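Side-chain contacts in putative sporulation-specific glycosylase ydhD (Bacillus subtilis subsp. subtilis str. 168, PDB 3CZ8), which probably hydrolyses glycosidic bonds of polysaccharides during sporulation, this chain being its family 18 glycosyl hydrolase domain: residues Q244-R249 and H278-E283; A250-A255 and S271-R276. The protein carries 1 engineered substitution. All coordinates share one frame; numbering follows the deposited sequence.

Contact 1 (Q244-R249 and H278-E283); sequences QNAIER and HEVWFE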
loop_
_atom_site.group_PDB
_atom_site.type_symbol
_atom_site.label_atom_id
_atom_site.label_comp_id
_atom_site.label_asym_id
_atom_site.label_seq_id
_atom_site.Cartn_x
_atom_site.Cartn_y
_atom_site.Cartn_z
ATOM N N GLN A 244 -0.388 -9.524 -1.099
ATOM C CA GLN A 244 0.658 -9.791 -2.084
ATOM C C GLN A 244 1.978 -10.188 -1.413
ATOM O O GLN A 244 2.658 -11.098 -1.894
ATOM C CB GLN A 244 0.868 -8.606 -3.029
ATOM C CG GLN A 244 1.659 -8.992 -4.276
ATOM C CD GLN A 244 1.902 -7.842 -5.215
ATOM O OE1 GLN A 244 0.986 -7.089 -5.551
ATOM N NE2 GLN A 244 3.145 -7.708 -5.665
ATOM N N ASN A 245 2.313 -9.528 -0.300
ATOM C CA ASN A 245 3.483 -9.898 0.519
ATOM C C ASN A 245 3.473 -11.345 0.984
ATOM O O ASN A 245 4.517 -11.990 1.006
ATOM C CB ASN A 245 3.613 -9.010 1.753
ATOM C CG ASN A 245 3.980 -7.587 1.427
ATOM O OD1 ASN A 245 3.770 -6.697 2.247
ATOM N ND2 ASN A 245 4.539 -7.357 0.240
ATOM N N ALA A 246 2.297 -11.835 1.374
ATOM C CA ALA A 246 2.118 -13.236 1.745
ATOM C C ALA A 246 2.430 -14.187 0.591
ATOM O O ALA A 246 3.129 -15.180 0.775
ATOM C CB ALA A 246 0.712 -13.465 2.261
ATOM N N ILE A 247 1.908 -13.871 -0.592
ATOM C CA ILE A 247 2.198 -14.632 -1.812
ATOM C C ILE A 247 3.688 -14.580 -2.151
ATOM O O ILE A 247 4.276 -15.600 -2.503
ATOM C CB ILE A 247 1.303 -14.154 -2.984
ATOM C CG1 ILE A 247 -0.051 -14.861 -2.899
ATOM C CG2 ILE A 247 1.949 -14.412 -4.351
ATOM C CD1 ILE A 247 -1.217 -13.993 -3.302
ATOM N N GLU A 248 4.291 -13.402 -1.990
ATOM C CA GLU A 248 5.726 -13.202 -2.197
ATOM C C GLU A 248 6.592 -14.026 -1.242
ATOM O O GLU A 248 7.653 -14.513 -1.637
ATOM C CB GLU A 248 6.081 -11.717 -2.091
ATOM C CG GLU A 248 5.634 -10.892 -3.314
ATOM C CD GLU A 248 5.519 -9.398 -3.027
ATOM O OE1 GLU A 248 5.693 -8.970 -1.860
ATOM O OE2 GLU A 248 5.247 -8.645 -3.983
ATOM N N ARG A 249 6.137 -14.188 0.000
ATOM C CA ARG A 249 6.839 -15.024 0.983
ATOM C C ARG A 249 6.672 -16.512 0.709
ATOM O O ARG A 249 7.585 -17.292 0.959
ATOM C CB ARG A 249 6.400 -14.691 2.406
ATOM C CG ARG A 249 6.913 -13.349 2.875
ATOM C CD ARG A 249 6.604 -13.094 4.332
ATOM N NE ARG A 249 7.018 -11.747 4.715
ATOM C CZ ARG A 249 7.284 -11.358 5.958
ATOM N NH1 ARG A 249 7.186 -12.210 6.968
ATOM N NH2 ARG A 249 7.654 -10.105 6.188
ATOM N N HIS A 278 7.012 -20.810 10.758
ATOM C CA HIS A 278 6.132 -19.668 10.606
ATOM C C HIS A 278 4.770 -20.130 10.115
ATOM O O HIS A 278 4.675 -21.136 9.422
ATOM C CB HIS A 278 6.703 -18.704 9.577
ATOM C CG HIS A 278 7.895 -17.935 10.048
ATOM N ND1 HIS A 278 7.841 -16.588 10.331
ATOM C CD2 HIS A 278 9.175 -18.315 10.261
ATOM C CE1 HIS A 278 9.038 -16.172 10.709
ATOM N NE2 HIS A 278 9.865 -17.201 10.679
ATOM N N GLU A 279 3.725 -19.382 10.467
ATOM C CA GLU A 279 2.375 -19.627 9.957
ATOM C C GLU A 279 1.792 -18.313 9.449
ATOM O O GLU A 279 1.806 -17.299 10.155
ATOM C CB GLU A 279 1.476 -20.233 11.038
ATOM C CG GLU A 279 0.100 -20.663 10.544
ATOM C CD GLU A 279 -0.672 -21.484 11.571
ATOM O OE1 GLU A 279 -1.827 -21.120 11.878
ATOM O OE2 GLU A 279 -0.132 -22.496 12.067
ATOM N N VAL A 280 1.296 -18.340 8.216
ATOM C CA VAL A 280 0.795 -17.139 7.553
ATOM C C VAL A 280 -0.661 -17.339 7.149
ATOM O O VAL A 280 -0.993 -18.329 6.508
ATOM C CB VAL A 280 1.651 -16.773 6.304
ATOM C CG1 VAL A 280 1.180 -15.460 5.660
ATOM C CG2 VAL A 280 3.130 -16.684 6.664
ATOM N N TRP A 281 -1.517 -16.401 7.553
ATOM C CA TRP A 281 -2.910 -16.328 7.100
ATOM C C TRP A 281 -3.154 -14.994 6.398
ATOM O O TRP A 281 -2.725 -13.942 6.879
ATOM C CB TRP A 281 -3.868 -16.452 8.291
ATOM C CG TRP A 281 -3.900 -17.814 8.897
ATOM C CD1 TRP A 281 -3.038 -18.315 9.835
ATOM C CD2 TRP A 281 -4.842 -18.859 8.615
ATOM N NE1 TRP A 281 -3.383 -19.608 10.148
ATOM C CE2 TRP A 281 -4.483 -19.968 9.412
ATOM C CE3 TRP A 281 -5.943 -18.972 7.750
ATOM C CZ2 TRP A 281 -5.197 -21.174 9.385
ATOM C CZ3 TRP A 281 -6.654 -20.175 7.722
ATOM C CH2 TRP A 281 -6.275 -21.258 8.538
ATOM N N PHE A 282 -3.860 -15.040 5.269
ATOM C CA PHE A 282 -4.047 -13.867 4.425
ATOM C C PHE A 282 -5.328 -14.013 3.611
ATOM O O PHE A 282 -6.199 -14.803 3.966
ATOM C CB PHE A 282 -2.812 -13.621 3.527
ATOM C CG PHE A 282 -2.550 -14.716 2.515
ATOM C CD1 PHE A 282 -1.998 -15.932 2.901
ATOM C CD2 PHE A 282 -2.823 -14.510 1.167
ATOM C CE1 PHE A 282 -1.754 -16.930 1.965
ATOM C CE2 PHE A 282 -2.583 -15.503 0.226
ATOM C CZ PHE A 282 -2.053 -16.713 0.626
ATOM N N GLU A 283 -5.451 -13.224 2.546
ATOM C CA GLU A 283 -6.599 -13.279 1.642
ATOM C C GLU A 283 -6.129 -13.413 0.198
ATOM O O GLU A 283 -5.221 -12.700 -0.230
ATOM C CB GLU A 283 -7.442 -12.011 1.777
ATOM C CG GLU A 283 -8.144 -11.844 3.113
ATOM C CD GLU A 283 -9.407 -12.679 3.241
ATOM O OE1 GLU A 283 -10.104 -12.879 2.227
ATOM O OE2 GLU A 283 -9.710 -13.123 4.363
#

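Contact 2 (A250-A255 and S271-R276); sequences AMRYQA and SDQQGR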
loop_
_atom_site.group_PDB
_atom_site.type_symbol
_atom_site.label_atom_id
_atom_site.label_comp_id
_atom_site.label_asym_id
_atom_site.label_seq_id
_atom_site.Cartn_x
_atom_site.Cartn_y
_atom_site.Cartn_z
ATOM N N ALA A 250 5.510 -16.901 0.190
ATOM C CA ALA A 250 5.267 -18.284 -0.219
ATOM C C ALA A 250 6.170 -18.714 -1.379
ATOM O O ALA A 250 6.531 -19.879 -1.467
ATOM C CB ALA A 250 3.796 -18.495 -0.573
ATOM N N MET A 251 6.530 -17.771 -2.253
ATOM C CA MET A 251 7.444 -18.033 -3.375
ATOM C C MET A 251 8.880 -18.222 -2.909
ATOM O O MET A 251 9.525 -19.208 -3.272
ATOM C CB MET A 251 7.435 -16.882 -4.380
ATOM C CG MET A 251 6.123 -16.609 -5.055
ATOM S SD MET A 251 6.329 -15.584 -6.516
ATOM C CE MET A 251 7.602 -14.397 -6.055
ATOM N N ARG A 252 9.368 -17.258 -2.123
ATOM C CA ARG A 252 10.726 -17.257 -1.566
ATOM C C ARG A 252 11.048 -18.539 -0.784
ATOM O O ARG A 252 12.163 -19.063 -0.874
ATOM C CB ARG A 252 10.937 -16.011 -0.688
ATOM C CG ARG A 252 12.383 -15.740 -0.237
ATOM C CD ARG A 252 12.613 -16.196 1.194
ATOM N NE ARG A 252 14.018 -16.234 1.600
ATOM C CZ ARG A 252 14.819 -17.290 1.465
ATOM N NH1 ARG A 252 14.377 -18.416 0.909
ATOM N NH2 ARG A 252 16.076 -17.216 1.880
ATOM N N TYR A 253 10.070 -19.036 -0.030
ATOM C CA TYR A 253 10.268 -20.225 0.795
ATOM C C TYR A 253 9.739 -21.495 0.138
ATOM O O TYR A 253 9.867 -22.587 0.702
ATOM C CB TYR A 253 9.648 -20.025 2.181
ATOM C CG TYR A 253 10.352 -18.971 3.011
ATOM C CD1 TYR A 253 11.578 -19.240 3.629
ATOM C CD2 TYR A 253 9.792 -17.704 3.182
ATOM C CE1 TYR A 253 12.228 -18.266 4.393
ATOM C CE2 TYR A 253 10.433 -16.725 3.941
ATOM C CZ TYR A 253 11.650 -17.017 4.546
ATOM O OH TYR A 253 12.287 -16.057 5.298
ATOM N N GLN A 254 9.159 -21.336 -1.054
ATOM C CA GLN A 254 8.562 -22.427 -1.847
ATOM C C GLN A 254 7.524 -23.239 -1.070
ATOM O O GLN A 254 7.442 -24.467 -1.193
ATOM C CB GLN A 254 9.638 -23.315 -2.502
ATOM C CG GLN A 254 10.392 -22.628 -3.646
ATOM C CD GLN A 254 9.513 -22.366 -4.862
ATOM O OE1 GLN A 254 8.975 -23.295 -5.463
ATOM N NE2 GLN A 254 9.373 -21.098 -5.232
ATOM N N ALA A 255 6.738 -22.521 -0.270
ATOM C CA ALA A 255 5.681 -23.103 0.540
ATOM C C ALA A 255 4.392 -23.189 -0.271
ATOM O O ALA A 255 3.980 -22.205 -0.887
ATOM C CB ALA A 255 5.468 -22.271 1.794
ATOM N N SER A 271 9.600 -22.823 7.121
ATOM C CA SER A 271 10.699 -22.693 8.078
ATOM C C SER A 271 11.717 -21.707 7.530
ATOM O O SER A 271 12.140 -21.824 6.380
ATOM C CB SER A 271 11.364 -24.047 8.337
ATOM O OG SER A 271 10.437 -24.978 8.866
ATOM N N ASP A 272 12.103 -20.734 8.348
ATOM C CA ASP A 272 13.040 -19.707 7.903
ATOM C C ASP A 272 14.502 -20.163 8.009
ATOM O O ASP A 272 14.774 -21.310 8.403
ATOM C CB ASP A 272 12.788 -18.357 8.608
ATOM C CG ASP A 272 12.950 -18.420 10.124
ATOM O OD1 ASP A 272 13.298 -19.487 10.672
ATOM O OD2 ASP A 272 12.725 -17.375 10.777
ATOM N N GLN A 273 15.427 -19.254 7.684
ATOM C CA GLN A 273 16.866 -19.529 7.665
ATOM C C GLN A 273 17.476 -19.674 9.061
ATOM O O GLN A 273 18.703 -19.646 9.219
ATOM C CB GLN A 273 17.599 -18.428 6.886
ATOM C CG GLN A 273 17.631 -18.637 5.377
ATOM C CD GLN A 273 18.830 -19.454 4.923
ATOM O OE1 GLN A 273 19.972 -18.997 4.995
ATOM N NE2 GLN A 273 18.572 -20.665 4.442
ATOM N N GLN A 274 16.619 -19.802 10.074
ATOM C CA GLN A 274 17.037 -19.980 11.461
ATOM C C GLN A 274 16.272 -21.139 12.114
ATOM O O GLN A 274 16.293 -21.290 13.334
ATOM C CB GLN A 274 16.827 -18.691 12.260
ATOM C CG GLN A 274 17.636 -17.495 11.772
ATOM C CD GLN A 274 17.140 -16.177 12.337
ATOM O OE1 GLN A 274 17.048 -16.001 13.556
ATOM N NE2 GLN A 274 16.824 -15.237 11.451
ATOM N N GLY A 275 15.593 -21.944 11.297
ATOM C CA GLY A 275 14.867 -23.127 11.773
ATOM C C GLY A 275 13.455 -22.901 12.304
ATOM O O GLY A 275 12.672 -23.852 12.405
ATOM N N ARG A 276 13.134 -21.650 12.638
ATOM C CA ARG A 276 11.831 -21.269 13.207
ATOM C C ARG A 276 10.680 -21.472 12.228
ATOM O O ARG A 276 10.727 -21.007 11.087
ATOM C CB ARG A 276 11.841 -19.806 13.671
ATOM C CG ARG A 276 12.960 -19.444 14.647
ATOM C CD ARG A 276 12.913 -17.966 15.016
ATOM N NE ARG A 276 13.125 -17.100 13.855
ATOM C CZ ARG A 276 12.929 -15.782 13.843
ATOM N NH1 ARG A 276 12.509 -15.154 14.934
ATOM N NH2 ARG A 276 13.152 -15.089 12.734
HETATM O O HOH W 1 14.659 -16.545 6.410
#

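Contact 1 (Q244-R249 and H278-E283)
A246 sits over one face of the F282 ring, its CB 3.8 Å from the ring centroid and 24° off the ring normal, which meets the geometry of a CH-pi contact. The methyl group is displaced toward the rim, closest to the substituted carbon, with A246 CB to F282 CG at 3.5 Å. F282 presents this face because its CG lies between the backbone N and the carbonyl carbon (chi1 65°). The same methyl also meets V280, two residues before F282, A246 CB to V280 CG1 being 4.0 Å. I247 comes next and crosses F282 at about a right angle, its CG1 4.1 Å from F282 CE2, while the side chain also packs on V285 of the second subunit. E248 belongs to a different side of the helix: N245 ND2 donates to E248 OE1 on its syn side at 2.9 Å, and Q244 NE2 reaches E248 OE2 on the anti side at 2.9 Å. The two bonds limit rotation of the carboxylate, which also engages Y14 of the second subunit. R249 points its CB toward the strand, and its NH1 forms a salt bridge with D227, whose other oxygen bonds H278 ND1. Helix 243-252 thus packs on one face of the antiparallel sheet in the alpha+beta insertion that family 18 barrels can carry between their seventh strand and the following helix. With the direct contacts all apolar and an alanine methyl over the ring, A246 CA and F282 CA, just past strand 277-281, come to 6.8 Å; polar links lie to either end, at D227 and where E283 N bonds N243 OD1.

Contact 2 (A250-A255 and S271-R276)
Van der Waals packing of Y253 against the backbone of the 271-276 loop makes most of this contact. With its CG anti to the carbonyl carbon (chi1 -67°), the Y253 ring is carried toward the loop. Y253 CE1 lies 3.9 Å from D272 CA, and Y253 CD1 is 3.8 Å from S271 O; both approaches are oblique to the ring. Y253 and D272 run side by side in the same direction, with ring and carboxylate planes 52° apart. The ring is flanked from within its own segment by R252, whose CD stands 3.5 Å above the plane, over its centre, and Y253 also stacks with Y270. A slight touch joins R252 NH2 to Q273 CG, although Q273 has two conformers and this detail is doubtful.

A water makes the polar link, 2.7 Å from Y253 OH at the ring edge and 3.1 Å from Q273 N, which donates to it. D272 OD2 is also hydrogen-bonded to H278 NE2. The elements joined are the end of helix 243-252, closed at Q254 by a Schellman motif with A255 N bonded to A250 O, and the turn of the hairpin formed by strands 265-271 and 277-281. That turn follows the pattern of a type I turn with a G1 bulge: G275 N bonds D272 O at 3.1 Å, D272 N bonds R276 O, and G275 takes the bulge position with phi 84°.

Charged pairs lie at the margins. D272 OD2 accepts weak bonds from R276 NE and NH2, the latter a 3.0 Å salt bridge. R252 NH1 forms a salt bridge with D22 of the second subunit, so this side chain also reaches the subunit interface.

How the contacts relate
Both contacts hold helix 243-252 against the hairpin that contributes strand 277-281, and their centres are about 11 Å apart. Contact 1 is the buried one, where the body of the helix meets the strand and its exit through hydrocarbon alone. Contact 2, nested within the chain loop that contact 1 closes, lies at the surface, its centre about 31 Å from the chain's centre against about 21 Å; there a tyrosine packs on loop backbone and a water bridges it to Q273 N, in place of methyl-on-ring packing. A probable hydrogen bond between H278 NE2 and D272 OD2 joins the two along the hairpin. Each also borders the second subunit, where R252 meets D22 and E248 meets Y14, among others.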